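Phosphoprotein (PDB 3T4R) probably acts, as a whole protein of which this is the C-terminal domain, as a non-catalytic cofactor holding the viral polymerase on its nucleoprotein-RNA template and chaperoning soluble nucleoprotein. Local coordinates at residues A[57-60]-A[61-65]. Numbering follows the deposited sequence.
Sequences EIIE and NHIAL
Ile63 N donates to Ile59 O over 2.8 Å, and His62 N reaches Ile58 O over the same 2.8 Å; both are i to i+4 backbone hydrogen bonds. Of the four i to i+4 bonds joining residues 57-60 to 61-65, the straightest is Ala64 N to Glu60 O, with an N-H...O angle of 169°. Asn61 N to Glu57 O is longer, at 3.3 Å, and its N-H also makes a weak i to i+3 bond to Ile58 O, so the donor is shared between two successive carbonyls. The Asn61 side chain folds back along the same turn: CG lies opposite the carbonyl carbon (chi1 -74°), which leaves the amide carbon CG 3.5 Å from Glu57 O. Its ND2 is hydrogen-bonded to Leu33 O, tying this helix to helix 27-33.

Apolar contact follows on the outer side. Ile59 CG2 meets Ile63 CD1 at 3.7 Å, a branch methyl against a chain end, with the two side chains set at a slant to each other. Glu60 runs alongside Ile63, its chain bent at chi2 (80°), and carboxylate OE2 comes within 3.6 Å of the same CD1; this is van der Waals contact, with the hydrocarbon end of Ile63 beside the acid. On the inner side Ile58 is buried against Leu15, Trp17 and Ile38, while Ala64 packs on Phe32. The arrangement is that of a regular alpha-helix, part of the long C-terminal helix 50-72 of a small helical domain: one face packs on helices 27-33 and 36-41 and nearby loops, and Ile59, Glu60 and Ile63 form an exposed outer strip.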
ATOM      1  N   GLU A  57       4.655   6.829   1.332  1.00 45.64           N
ATOM      2  CA  GLU A  57       4.444   6.650  -0.108  1.00 47.27           C
ATOM      3  C   GLU A  57       3.050   6.085  -0.387  1.00 43.19           C
ATOM      4  O   GLU A  57       2.394   6.511  -1.339  1.00 43.03           O
ATOM      5  CB  GLU A  57       5.512   5.726  -0.736  1.00 48.91           C
ATOM      6  CG  GLU A  57       6.903   6.312  -0.765  1.00 57.56           C
ATOM      7  CD  GLU A  57       7.333   6.732  -2.126  1.00 72.38           C
ATOM      8  OE1 GLU A  57       6.506   7.345  -2.855  1.00 80.61           O
ATOM      9  OE2 GLU A  57       8.514   6.485  -2.482  1.00 80.92           O
ATOM     10  N   ILE A  58       2.627   5.107   0.400  1.00 39.91           N
ATOM     11  CA  ILE A  58       1.349   4.434   0.197  1.00 39.29           C
ATOM     12  C   ILE A  58       0.157   5.389   0.508  1.00 40.36           C
ATOM     13  O   ILE A  58      -0.868   5.424  -0.211  1.00 42.90           O
ATOM     14  CB  ILE A  58       1.281   3.202   1.095  1.00 36.84           C
ATOM     15  CG1 ILE A  58       2.183   2.099   0.479  1.00 39.91           C
ATOM     16  CG2 ILE A  58      -0.119   2.609   1.149  1.00 41.48           C
ATOM     17  CD1 ILE A  58       2.440   0.971   1.401  1.00 37.83           C
ATOM     18  N   ILE A  59       0.290   6.130   1.582  1.00 40.41           N
ATOM     19  CA  ILE A  59      -0.672   7.232   1.958  1.00 43.91           C
ATOM     20  C   ILE A  59      -0.808   8.263   0.854  1.00 46.26           C
ATOM     21  O   ILE A  59      -1.901   8.604   0.492  1.00 47.72           O
ATOM     22  CB  ILE A  59      -0.312   7.944   3.270  1.00 46.06           C
ATOM     23  CG1 ILE A  59      -0.361   6.922   4.422  1.00 44.77           C
ATOM     24  CG2 ILE A  59      -1.325   9.051   3.548  1.00 49.32           C
ATOM     25  CD1 ILE A  59      -0.267   7.465   5.671  1.00 54.60           C
ATOM     26  N   GLU A  60       0.303   8.613   0.216  1.00 52.75           N
ATOM     27  CA  GLU A  60       0.225   9.483  -0.944  1.00 52.84           C
ATOM     28  C   GLU A  60      -0.641   8.899  -2.065  1.00 46.24           C
ATOM     29  O   GLU A  60      -1.421   9.604  -2.674  1.00 45.70           O
ATOM     30  CB  GLU A  60       1.615   9.832  -1.430  1.00 55.74           C
ATOM     31  CG  GLU A  60       1.823  11.280  -1.580  1.00 67.64           C
ATOM     32  CD  GLU A  60       2.124  11.963  -0.249  1.00 82.11           C
ATOM     33  OE1 GLU A  60       3.204  11.563   0.338  1.00 88.17           O
ATOM     34  OE2 GLU A  60       1.301  12.902   0.200  1.00 86.75           O
ATOM     35  N   ASN A  61      -0.552   7.600  -2.287  1.00 44.30           N
ATOM     36  CA  ASN A  61      -1.243   6.939  -3.338  1.00 42.19           C
ATOM     37  C   ASN A  61      -2.648   6.820  -2.917  1.00 44.15           C
ATOM     38  O   ASN A  61      -3.517   6.866  -3.717  1.00 46.19           O
ATOM     39  CB  ASN A  61      -0.693   5.532  -3.524  1.00 42.85           C
ATOM     40  CG  ASN A  61       0.674   5.502  -4.202  1.00 44.39           C
ATOM     41  OD1 ASN A  61       1.087   6.460  -4.831  1.00 43.15           O
ATOM     42  ND2 ASN A  61       1.359   4.379  -4.093  1.00 40.49           N
ATOM     43  N   HIS A  62      -2.897   6.593  -1.653  1.00 47.13           N
ATOM     44  CA  HIS A  62      -4.270   6.473  -1.206  1.00 53.28           C
ATOM     45  C   HIS A  62      -4.970   7.798  -1.297  1.00 54.04           C
ATOM     46  O   HIS A  62      -6.144   7.826  -1.533  1.00 57.25           O
ATOM     47  CB  HIS A  62      -4.313   5.952   0.222  1.00 58.99           C
ATOM     48  CG  HIS A  62      -5.664   5.504   0.680  1.00 69.58           C
ATOM     49  ND1 HIS A  62      -5.827   4.359   1.447  1.00 80.57           N
ATOM     50  CD2 HIS A  62      -6.920   6.061   0.513  1.00 73.64           C
ATOM     51  CE1 HIS A  62      -7.124   4.233   1.735  1.00 88.64           C
ATOM     52  NE2 HIS A  62      -7.807   5.253   1.181  1.00 84.46           N
ATOM     53  N   ILE A  63      -4.228   8.884  -1.084  1.00 54.90           N
ATOM     54  CA  ILE A  63      -4.716  10.279  -1.165  1.00 57.45           C
ATOM     55  C   ILE A  63      -5.151  10.527  -2.601  1.00 53.96           C
ATOM     56  O   ILE A  63      -6.252  10.970  -2.830  1.00 56.19           O
ATOM     57  CB  ILE A  63      -3.595  11.319  -0.728  1.00 60.52           C
ATOM     58  CG1 ILE A  63      -3.436  11.403   0.769  1.00 66.16           C
ATOM     59  CG2 ILE A  63      -3.793  12.680  -1.316  1.00 64.41           C
ATOM     60  CD1 ILE A  63      -2.027  11.803   1.137  1.00 71.05           C
ATOM     61  N   ALA A  64      -4.282  10.189  -3.546  1.00 51.87           N
ATOM     62  CA  ALA A  64      -4.590  10.249  -4.967  1.00 50.02           C
ATOM     63  C   ALA A  64      -5.914   9.561  -5.292  1.00 49.44           C
ATOM     64  O   ALA A  64      -6.730  10.129  -5.990  1.00 51.03           O
ATOM     65  CB  ALA A  64      -3.450   9.675  -5.806  1.00 50.88           C
ATOM     66  N   LEU A  65      -6.114   8.355  -4.763  1.00 50.00           N
ATOM     67  CA  LEU A  65      -7.253   7.522  -5.077  1.00 53.69           C
ATOM     68  C   LEU A  65      -8.481   8.157  -4.549  1.00 55.78           C
ATOM     69  O   LEU A  65      -9.471   8.258  -5.270  1.00 60.01           O
ATOM     70  CB  LEU A  65      -7.106   6.187  -4.405  1.00 57.17           C
ATOM     71  CG  LEU A  65      -7.713   4.954  -4.991  1.00 65.40           C
ATOM     72  CD1 LEU A  65      -8.512   5.191  -6.287  1.00 72.31           C
ATOM     73  CD2 LEU A  65      -6.547   4.033  -5.264  1.00 70.57           C
TER